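PDB 2DUR: vesicular integral-membrane protein VIP36 from Canis lupus familiaris, which acts as a calcium-dependent lectin of the early secretory pathway, recognising high-mannose glycans and helping to transport and sort the glycoproteins that carry them. Local coordinates for residues K62-K71 and D164-R173. Sequence-based numbering, arbitrary orientation.
Sequences KDWEMHVHFK and DTFLAVRYSR
Asp-63 OD1 is gripped by two donors: the hydroxyl OG of Ser-172, 2.7 Å away on the anti side but tilted well out of the carboxylate plane, and a water at 2.6 Å that also accepts a bond from Arg-173 N. The other oxygen, OD2, is hydrogen-bonded to His-232 NE2, so both ends of this buried carboxylate are held. From here strands 64-71 and 165-172 run antiparallel as neighbours in one sheet of the legume-lectin-like beta sandwich, with paired backbone bonds joining Trp-64 to Tyr-171, Met-66 to Val-169 and Val-68 to Leu-167.

On the inner face, Tyr-171 CB sits over the indole of Trp-64 in a CH-pi contact, 3.7 Å from the six-membered ring's centroid. A chi1 of 49° places Trp-64 CG between its backbone N and carbonyl carbon and swings the ring over the neighbouring strand, where CZ3 also reaches Val-169 CG1. Phe-70 leans the same way (chi1 68°), bringing CE1 to 4.1 Å from Leu-167 CB, while Leu-167 and Val-169 pack on Ile-111 of the facing sheet.

On the other face, His-67 NE2 donates to the anti lone pair of Glu-65 OE1 (2.6 Å), almost within the imidazole plane, while Glu-65 OE2 lies against the aliphatic part of Arg-170, 3.4 Å from CD. Further along, Phe-166 CE2 comes over one face of His-69, 3.5 Å from CG, the two rings inclined by 35°. At the end of the pairing Thr-165 OG1 donates to Phe-70 O (2.8 Å) from above the carbonyl plane, and a water bridges that oxygen to Thr-165 N. Hydroxyl and water thus extend the cross-strand bonding at Asp-63, but at Phe-70 replace a direct backbone bond; the sheet's inner side is largely apolar, its outer side mixed.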
loop_
_atom_site.group_PDB
_atom_site.type_symbol
_atom_site.label_atom_id
_atom_site.label_comp_id
_atom_site.label_asym_id
_atom_site.label_seq_id
_atom_site.Cartn_x
_atom_site.Cartn_y
_atom_site.Cartn_z
ATOM N N LYS A 62 -8.796 6.892 -13.648
ATOM C CA LYS A 62 -7.485 6.896 -14.290
ATOM C C LYS A 62 -6.453 7.697 -13.508
ATOM O O LYS A 62 -5.255 7.407 -13.556
ATOM C CB LYS A 62 -7.586 7.465 -15.706
ATOM C CG LYS A 62 -8.480 6.683 -16.642
ATOM C CD LYS A 62 -8.588 7.452 -17.963
ATOM C CE LYS A 62 -9.549 6.794 -18.919
ATOM N NZ LYS A 62 -10.955 6.884 -18.450
ATOM N N ASP A 63 -6.899 8.718 -12.791
ATOM C CA ASP A 63 -5.987 9.605 -12.079
ATOM C C ASP A 63 -6.437 9.748 -10.634
ATOM O O ASP A 63 -7.543 10.241 -10.361
ATOM C CB ASP A 63 -5.934 10.985 -12.753
ATOM C CG ASP A 63 -5.772 10.875 -14.246
ATOM O OD1 ASP A 63 -4.627 10.775 -14.706
ATOM O OD2 ASP A 63 -6.809 10.866 -14.951
ATOM N N TRP A 64 -5.589 9.300 -9.709
ATOM C CA TRP A 64 -6.004 9.235 -8.314
ATOM C C TRP A 64 -4.872 9.470 -7.339
ATOM O O TRP A 64 -3.679 9.394 -7.691
ATOM C CB TRP A 64 -6.705 7.905 -8.022
ATOM C CG TRP A 64 -5.974 6.667 -8.499
ATOM C CD1 TRP A 64 -6.223 5.966 -9.633
ATOM C CD2 TRP A 64 -4.888 5.995 -7.838
ATOM N NE1 TRP A 64 -5.380 4.887 -9.730
ATOM C CE2 TRP A 64 -4.550 4.874 -8.638
ATOM C CE3 TRP A 64 -4.190 6.212 -6.646
ATOM C CZ2 TRP A 64 -3.518 3.982 -8.289
ATOM C CZ3 TRP A 64 -3.144 5.334 -6.296
ATOM C CH2 TRP A 64 -2.836 4.227 -7.113
ATOM N N GLU A 65 -5.245 9.780 -6.100
ATOM C CA GLU A 65 -4.250 9.933 -5.066
ATOM C C GLU A 65 -4.829 9.357 -3.802
ATOM O O GLU A 65 -5.916 9.776 -3.378
ATOM C CB GLU A 65 -3.876 11.408 -4.848
ATOM C CG GLU A 65 -2.763 11.608 -3.831
ATOM C CD GLU A 65 -2.205 13.035 -3.839
ATOM O OE1 GLU A 65 -2.085 13.648 -2.761
ATOM O OE2 GLU A 65 -1.895 13.550 -4.942
ATOM N N MET A 66 -4.123 8.376 -3.239
ATOM C CA MET A 66 -4.535 7.724 -1.982
ATOM C C MET A 66 -3.720 8.248 -0.804
ATOM O O MET A 66 -2.494 8.274 -0.839
ATOM C CB MET A 66 -4.330 6.194 -2.095
ATOM C CG MET A 66 -4.738 5.427 -0.811
ATOM S SD MET A 66 -6.533 5.346 -0.607
ATOM C CE MET A 66 -6.965 3.884 -1.551
ATOM N N HIS A 67 -4.403 8.695 0.254
ATOM C CA HIS A 67 -3.717 9.092 1.462
ATOM C C HIS A 67 -3.976 8.070 2.547
ATOM O O HIS A 67 -5.122 7.745 2.837
ATOM C CB HIS A 67 -4.223 10.440 1.971
ATOM C CG HIS A 67 -3.935 11.569 1.044
ATOM N ND1 HIS A 67 -4.386 12.852 1.277
ATOM C CD2 HIS A 67 -3.255 11.609 -0.126
ATOM C CE1 HIS A 67 -3.988 13.635 0.287
ATOM N NE2 HIS A 67 -3.299 12.909 -0.575
ATOM N N VAL A 68 -2.918 7.571 3.148
ATOM C CA VAL A 68 -3.075 6.514 4.167
ATOM C C VAL A 68 -2.553 7.023 5.480
ATOM O O VAL A 68 -1.394 7.379 5.595
ATOM C CB VAL A 68 -2.313 5.208 3.746
ATOM C CG1 VAL A 68 -2.540 4.086 4.768
ATOM C CG2 VAL A 68 -2.767 4.772 2.384
ATOM N N HIS A 69 -3.427 7.069 6.484
ATOM C CA HIS A 69 -2.990 7.337 7.826
ATOM C C HIS A 69 -2.814 5.960 8.493
ATOM O O HIS A 69 -3.791 5.226 8.658
ATOM C CB HIS A 69 -4.072 8.162 8.534
ATOM C CG HIS A 69 -3.771 8.452 9.967
ATOM N ND1 HIS A 69 -4.698 9.031 10.808
ATOM C CD2 HIS A 69 -2.666 8.235 10.713
ATOM C CE1 HIS A 69 -4.166 9.174 12.007
ATOM N NE2 HIS A 69 -2.937 8.699 11.982
ATOM N N PHE A 70 -1.567 5.635 8.795
ATOM C CA PHE A 70 -1.214 4.306 9.326
ATOM C C PHE A 70 -0.438 4.480 10.613
ATOM O O PHE A 70 0.010 5.576 10.949
ATOM C CB PHE A 70 -0.383 3.532 8.285
ATOM C CG PHE A 70 0.991 4.105 8.057
ATOM C CD1 PHE A 70 1.166 5.164 7.142
ATOM C CD2 PHE A 70 2.107 3.642 8.767
ATOM C CE1 PHE A 70 2.444 5.738 6.953
ATOM C CE2 PHE A 70 3.391 4.188 8.568
ATOM C CZ PHE A 70 3.557 5.268 7.654
ATOM N N LYS A 71 -0.262 3.393 11.359
ATOM C CA LYS A 71 0.611 3.435 12.513
ATOM C C LYS A 71 1.289 2.083 12.673
ATOM O O LYS A 71 0.600 1.069 12.779
ATOM C CB LYS A 71 -0.171 3.783 13.786
ATOM C CG LYS A 71 0.726 4.207 14.894
ATOM C CD LYS A 71 -0.063 4.531 16.161
ATOM C CE LYS A 71 0.882 4.678 17.343
ATOM N NZ LYS A 71 1.731 5.918 17.289
ATOM N N ASP A 164 1.071 11.488 14.420
ATOM C CA ASP A 164 0.496 10.759 13.281
ATOM C C ASP A 164 1.472 10.654 12.106
ATOM O O ASP A 164 2.255 11.567 11.852
ATOM C CB ASP A 164 -0.827 11.380 12.835
ATOM C CG ASP A 164 -1.914 11.271 13.889
ATOM O OD1 ASP A 164 -1.838 10.385 14.759
ATOM O OD2 ASP A 164 -2.867 12.073 13.814
ATOM N N THR A 165 1.419 9.507 11.424
ATOM C CA THR A 165 2.248 9.225 10.243
ATOM C C THR A 165 1.340 8.911 9.053
ATOM O O THR A 165 0.348 8.150 9.163
ATOM C CB THR A 165 3.209 8.028 10.497
ATOM O OG1 THR A 165 2.455 6.906 11.001
ATOM C CG2 THR A 165 4.308 8.404 11.471
ATOM N N PHE A 166 1.673 9.509 7.906
ATOM C CA PHE A 166 0.846 9.384 6.702
ATOM C C PHE A 166 1.692 9.074 5.486
ATOM O O PHE A 166 2.891 9.431 5.430
ATOM C CB PHE A 166 0.097 10.691 6.373
ATOM C CG PHE A 166 -0.727 11.228 7.500
ATOM C CD1 PHE A 166 -0.132 12.050 8.467
ATOM C CD2 PHE A 166 -2.095 10.995 7.536
ATOM C CE1 PHE A 166 -0.891 12.581 9.518
ATOM C CE2 PHE A 166 -2.869 11.517 8.599
ATOM C CZ PHE A 166 -2.247 12.319 9.577
ATOM N N LEU A 167 1.045 8.404 4.526
ATOM C CA LEU A 167 1.638 8.140 3.191
ATOM C C LEU A 167 0.709 8.637 2.109
ATOM O O LEU A 167 -0.498 8.543 2.240
ATOM C CB LEU A 167 1.865 6.621 3.015
ATOM C CG LEU A 167 2.873 6.237 1.931
ATOM C CD1 LEU A 167 4.245 6.472 2.463
ATOM C CD2 LEU A 167 2.689 4.770 1.579
ATOM N N ALA A 168 1.268 9.176 1.023
ATOM C CA ALA A 168 0.468 9.500 -0.141
ATOM C C ALA A 168 1.001 8.731 -1.343
ATOM O O ALA A 168 2.214 8.634 -1.526
ATOM C CB ALA A 168 0.500 11.001 -0.411
ATOM N N VAL A 169 0.080 8.159 -2.113
ATOM C CA VAL A 169 0.421 7.470 -3.365
ATOM C C VAL A 169 -0.421 8.095 -4.450
ATOM O O VAL A 169 -1.642 8.008 -4.425
ATOM C CB VAL A 169 0.123 5.950 -3.285
ATOM C CG1 VAL A 169 0.505 5.287 -4.609
ATOM C CG2 VAL A 169 0.885 5.292 -2.095
ATOM N N ARG A 170 0.243 8.701 -5.423
ATOM C CA ARG A 170 -0.426 9.422 -6.510
ATOM C C ARG A 170 -0.108 8.715 -7.817
ATOM O O ARG A 170 1.044 8.388 -8.075
ATOM C CB ARG A 170 0.070 10.872 -6.589
ATOM C CG ARG A 170 -0.662 11.714 -7.649
ATOM C CD ARG A 170 -0.018 13.116 -7.757
ATOM N NE ARG A 170 -0.661 13.947 -8.787
ATOM C CZ ARG A 170 -0.335 13.991 -10.088
ATOM N NH1 ARG A 170 0.681 13.273 -10.597
ATOM N NH2 ARG A 170 -1.027 14.797 -10.897
ATOM N N TYR A 171 -1.126 8.484 -8.627
ATOM C CA TYR A 171 -0.906 7.873 -9.913
ATOM C C TYR A 171 -1.700 8.623 -10.985
ATOM O O TYR A 171 -2.911 8.723 -10.898
ATOM C CB TYR A 171 -1.297 6.378 -9.862
ATOM C CG TYR A 171 -1.050 5.702 -11.192
ATOM C CD1 TYR A 171 0.253 5.615 -11.717
ATOM C CD2 TYR A 171 -2.103 5.214 -11.955
ATOM C CE1 TYR A 171 0.503 5.012 -12.965
ATOM C CE2 TYR A 171 -1.880 4.625 -13.217
ATOM C CZ TYR A 171 -0.570 4.527 -13.709
ATOM O OH TYR A 171 -0.331 3.948 -14.929
ATOM N N SER A 172 -1.004 9.145 -12.000
ATOM C CA SER A 172 -1.663 9.902 -13.060
ATOM C C SER A 172 -0.736 10.010 -14.254
ATOM O O SER A 172 0.442 10.404 -14.094
ATOM C CB SER A 172 -2.016 11.320 -12.564
ATOM O OG SER A 172 -2.594 12.097 -13.630
ATOM N N ARG A 173 -1.264 9.669 -15.431
ATOM C CA ARG A 173 -0.528 9.809 -16.704
ATOM C C ARG A 173 0.863 9.149 -16.621
ATOM O O ARG A 173 1.881 9.685 -17.105
ATOM C CB ARG A 173 -0.415 11.293 -17.096
ATOM C CG ARG A 173 -1.792 11.936 -17.351
ATOM C CD ARG A 173 -1.657 13.360 -17.865
ATOM N NE ARG A 173 -1.172 13.327 -19.242
ATOM C CZ ARG A 173 -1.937 13.241 -20.323
ATOM N NH1 ARG A 173 -3.270 13.204 -20.235
ATOM N NH2 ARG A 173 -1.353 13.215 -21.511
HETATM O O HOH W 1 -3.791 8.810 -16.254
HETATM O O HOH W 2 0.098 7.371 13.038
HETATM O O HOH W 3 -2.142 7.549 14.553
#